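TonB-dependent siderophore receptor (Pseudomonas aeruginosa 39016, PDB 5NEC) probably takes up ferric siderophores, and siderophore-drug conjugates, across the outer membrane as the TonB-dependent receptor PiuD. Local coordinates at residues Lys706-Ala711 against His715-Ala720. Residues are numbered along the deposited sequence; the frame is centred on the assembly and turned at random.
Sequences KYFDKA and HYASQA
A720 lays its CB over one face of the Y707 ring, a CH-pi contact 3.7 Å from CB to the ring centroid and offset toward the CZ and CE1 rim. Beside it the backbones join: A720 N gives a nearly straight bond (176°) to Y707 O at 2.9 Å, and a water accepts from Y707 N and lies in bonding reach of A720 O. Further along, S718 N donates to K710 O at 3.0 Å, in the carbonyl plane. Between these two firm bonds the pairing is irregular. The chain turns a corner at D709, whose N reaches S718 O only weakly. D709 CG sits between its backbone N and carbonyl carbon (chi1 59°), which brings OD1 to 3.2 Å from S718 OG, a possible but unsettled bond, and to 3.1 Å from S718 O, an unbonded approach of two acceptors. OD2 takes a salt bridge from K710 NZ at 2.9 Å, which helps fix the carboxylate; the same ammonium also bonds to Q71 in the plug domain.

A711 pairs with A717 past the corner. Before it, the F708 ring sets CE1 3.8 Å from Q719 CB, with CD1 near A717 CB, and stands almost upright to the amide plane (80°). Q719 runs out fully extended past the aliphatic part of K706, and its NE2 is bonded to R265 O.

Y678 stacks on the Y707 ring, and R680 NH1 hydrogen-bonds to its OH. This beta hairpin lies in the long loop between barrel strands 693-700 and 724-733, with 716-719 the middle strand between 244-245 and 708-711, while V675 of barrel strand 674-688 packs against F708, A711 and A717.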
ATOM      1  N   LYS A 706      -7.122  21.209   4.586  1.00 49.22           N
ATOM      2  CA  LYS A 706      -5.846  21.139   3.897  1.00 48.59           C
ATOM      3  C   LYS A 706      -4.870  20.399   4.811  1.00 47.60           C
ATOM      4  O   LYS A 706      -4.713  20.748   5.980  1.00 46.77           O
ATOM      5  CB  LYS A 706      -5.320  22.515   3.516  1.00 50.32           C
ATOM      6  CG  LYS A 706      -4.194  22.449   2.484  1.00 52.79           C
ATOM      7  CD  LYS A 706      -3.704  23.811   2.003  1.00 53.01           C
ATOM      8  CE  LYS A 706      -2.879  24.507   3.066  1.00 53.66           C
ATOM      9  NZ  LYS A 706      -2.762  25.945   2.744  1.00 56.58           N
ATOM     10  N   TYR A 707      -4.263  19.339   4.290  1.00 45.33           N
ATOM     11  CA  TYR A 707      -3.336  18.539   5.067  1.00 45.22           C
ATOM     12  C   TYR A 707      -2.365  17.804   4.161  1.00 44.68           C
ATOM     13  O   TYR A 707      -2.537  17.754   2.941  1.00 41.93           O
ATOM     14  CB  TYR A 707      -4.077  17.563   6.009  1.00 46.49           C
ATOM     15  CG  TYR A 707      -4.767  16.395   5.319  1.00 46.39           C
ATOM     16  CD1 TYR A 707      -4.102  15.172   5.134  1.00 46.09           C
ATOM     17  CD2 TYR A 707      -6.079  16.509   4.856  1.00 45.80           C
ATOM     18  CE1 TYR A 707      -4.726  14.106   4.502  1.00 46.95           C
ATOM     19  CE2 TYR A 707      -6.715  15.443   4.236  1.00 46.34           C
ATOM     20  CZ  TYR A 707      -6.040  14.245   4.058  1.00 46.66           C
ATOM     21  OH  TYR A 707      -6.670  13.195   3.442  1.00 45.80           O
ATOM     22  N   PHE A 708      -1.346  17.234   4.786  1.00 45.88           N
ATOM     23  CA  PHE A 708      -0.229  16.670   4.081  1.00 46.75           C
ATOM     24  C   PHE A 708      -0.069  15.223   4.477  1.00 47.13           C
ATOM     25  O   PHE A 708       0.243  14.900   5.623  1.00 48.11           O
ATOM     26  CB  PHE A 708       1.024  17.482   4.388  1.00 47.64           C
ATOM     27  CG  PHE A 708       0.895  18.925   4.012  1.00 47.30           C
ATOM     28  CD1 PHE A 708       1.219  19.352   2.734  1.00 47.05           C
ATOM     29  CD2 PHE A 708       0.416  19.858   4.932  1.00 48.76           C
ATOM     30  CE1 PHE A 708       1.073  20.686   2.379  1.00 48.59           C
ATOM     31  CE2 PHE A 708       0.270  21.190   4.587  1.00 47.93           C
ATOM     32  CZ  PHE A 708       0.593  21.608   3.306  1.00 49.11           C
ATOM     33  N   ASP A 709      -0.300  14.367   3.490  1.00 48.39           N
ATOM     34  CA  ASP A 709      -0.341  12.913   3.668  1.00 48.45           C
ATOM     35  C   ASP A 709       1.017  12.217   3.518  1.00 46.73           C
ATOM     36  O   ASP A 709       1.113  11.050   3.840  1.00 46.15           O
ATOM     37  CB  ASP A 709      -1.360  12.290   2.695  1.00 48.82           C
ATOM     38  CG  ASP A 709      -1.054  12.584   1.225  1.00 49.29           C
ATOM     39  OD1 ASP A 709      -0.418  13.598   0.899  1.00 52.99           O
ATOM     40  OD2 ASP A 709      -1.469  11.798   0.376  1.00 52.59           O
ATOM     41  N   LYS A 710       2.046  12.902   3.016  1.00 45.65           N
ATOM     42  CA  LYS A 710       3.413  12.339   3.002  1.00 47.19           C
ATOM     43  C   LYS A 710       4.408  13.434   3.337  1.00 44.77           C
ATOM     44  O   LYS A 710       4.360  14.527   2.754  1.00 42.43           O
ATOM     45  CB  LYS A 710       3.794  11.750   1.636  1.00 50.11           C
ATOM     46  CG  LYS A 710       2.817  10.736   1.051  1.00 52.58           C
ATOM     47  CD  LYS A 710       3.029  10.567  -0.433  1.00 55.28           C
ATOM     48  CE  LYS A 710       1.967   9.653  -1.013  1.00 59.75           C
ATOM     49  NZ  LYS A 710       0.596  10.210  -0.906  1.00 61.32           N
ATOM     50  N   ALA A 711       5.291  13.134   4.287  1.00 43.89           N
ATOM     51  CA  ALA A 711       6.367  14.027   4.678  1.00 44.87           C
ATOM     52  C   ALA A 711       7.661  13.409   4.189  1.00 44.37           C
ATOM     53  O   ALA A 711       8.033  12.348   4.656  1.00 46.64           O
ATOM     54  CB  ALA A 711       6.391  14.170   6.193  1.00 45.64           C
ATOM     55  N   HIS A 715      13.138  18.981   1.883  1.00 40.61           N
ATOM     56  CA  HIS A 715      12.693  19.849   0.814  1.00 39.85           C
ATOM     57  C   HIS A 715      11.203  20.146   0.776  1.00 39.29           C
ATOM     58  O   HIS A 715      10.833  21.316   0.635  1.00 38.47           O
ATOM     59  CB  HIS A 715      13.158  19.331  -0.543  1.00 42.05           C
ATOM     60  CG  HIS A 715      14.620  19.000  -0.598  1.00 43.82           C
ATOM     61  ND1 HIS A 715      15.588  19.790  -0.016  1.00 44.85           N
ATOM     62  CD2 HIS A 715      15.279  17.964  -1.172  1.00 43.66           C
ATOM     63  CE1 HIS A 715      16.778  19.260  -0.229  1.00 44.03           C
ATOM     64  NE2 HIS A 715      16.618  18.152  -0.928  1.00 45.03           N
ATOM     65  N   TYR A 716      10.353  19.122   0.884  1.00 39.63           N
ATOM     66  CA  TYR A 716       8.915  19.279   0.624  1.00 39.20           C
ATOM     67  C   TYR A 716       8.032  18.148   1.166  1.00 38.51           C
ATOM     68  O   TYR A 716       8.521  17.127   1.628  1.00 37.60           O
ATOM     69  CB  TYR A 716       8.660  19.441  -0.884  1.00 39.91           C
ATOM     70  CG  TYR A 716       8.736  18.154  -1.670  1.00 41.39           C
ATOM     71  CD1 TYR A 716       9.960  17.529  -1.903  1.00 42.63           C
ATOM     72  CD2 TYR A 716       7.567  17.550  -2.176  1.00 43.01           C
ATOM     73  CE1 TYR A 716      10.030  16.338  -2.593  1.00 43.93           C
ATOM     74  CE2 TYR A 716       7.629  16.368  -2.879  1.00 43.32           C
ATOM     75  CZ  TYR A 716       8.861  15.776  -3.101  1.00 44.01           C
ATOM     76  OH  TYR A 716       8.929  14.618  -3.789  1.00 44.31           O
ATOM     77  N   ALA A 717       6.728  18.375   1.079  1.00 37.58           N
ATOM     78  CA  ALA A 717       5.707  17.423   1.465  1.00 39.31           C
ATOM     79  C   ALA A 717       4.591  17.389   0.423  1.00 40.35           C
ATOM     80  O   ALA A 717       4.372  18.345  -0.336  1.00 39.84           O
ATOM     81  CB  ALA A 717       5.116  17.826   2.801  1.00 40.47           C
ATOM     82  N   SER A 718       3.867  16.278   0.416  1.00 41.34           N
ATOM     83  CA  SER A 718       2.761  16.074  -0.500  1.00 41.36           C
ATOM     84  C   SER A 718       1.474  16.524   0.157  1.00 39.89           C
ATOM     85  O   SER A 718       1.212  16.153   1.283  1.00 41.01           O
ATOM     86  CB  SER A 718       2.657  14.604  -0.884  1.00 42.60           C
ATOM     87  OG  SER A 718       1.458  14.384  -1.599  1.00 45.99           O
ATOM     88  N   GLN A 719       0.686  17.309  -0.562  1.00 38.65           N
ATOM     89  CA  GLN A 719      -0.609  17.795  -0.093  1.00 40.02           C
ATOM     90  C   GLN A 719      -1.717  16.859  -0.572  1.00 40.34           C
ATOM     91  O   GLN A 719      -1.744  16.471  -1.723  1.00 42.85           O
ATOM     92  CB  GLN A 719      -0.850  19.228  -0.598  1.00 39.15           C
ATOM     93  CG  GLN A 719      -2.163  19.859  -0.142  1.00 39.90           C
ATOM     94  CD  GLN A 719      -2.283  21.333  -0.555  1.00 39.62           C
ATOM     95  OE1 GLN A 719      -1.423  22.160  -0.231  1.00 40.28           O
ATOM     96  NE2 GLN A 719      -3.353  21.665  -1.265  1.00 38.51           N
ATOM     97  N   ALA A 720      -2.645  16.508   0.303  1.00 41.73           N
ATOM     98  CA  ALA A 720      -3.711  15.573  -0.041  1.00 42.23           C
ATOM     99  C   ALA A 720      -4.798  16.287  -0.800  1.00 43.61           C
ATOM    100  O   ALA A 720      -4.814  17.520  -0.907  1.00 46.73           O
ATOM    101  CB  ALA A 720      -4.300  14.950   1.215  1.00 42.88           C
TER
HETATM  102  O   HOH W   1      -5.802  18.643   1.685  1.00 36.16           O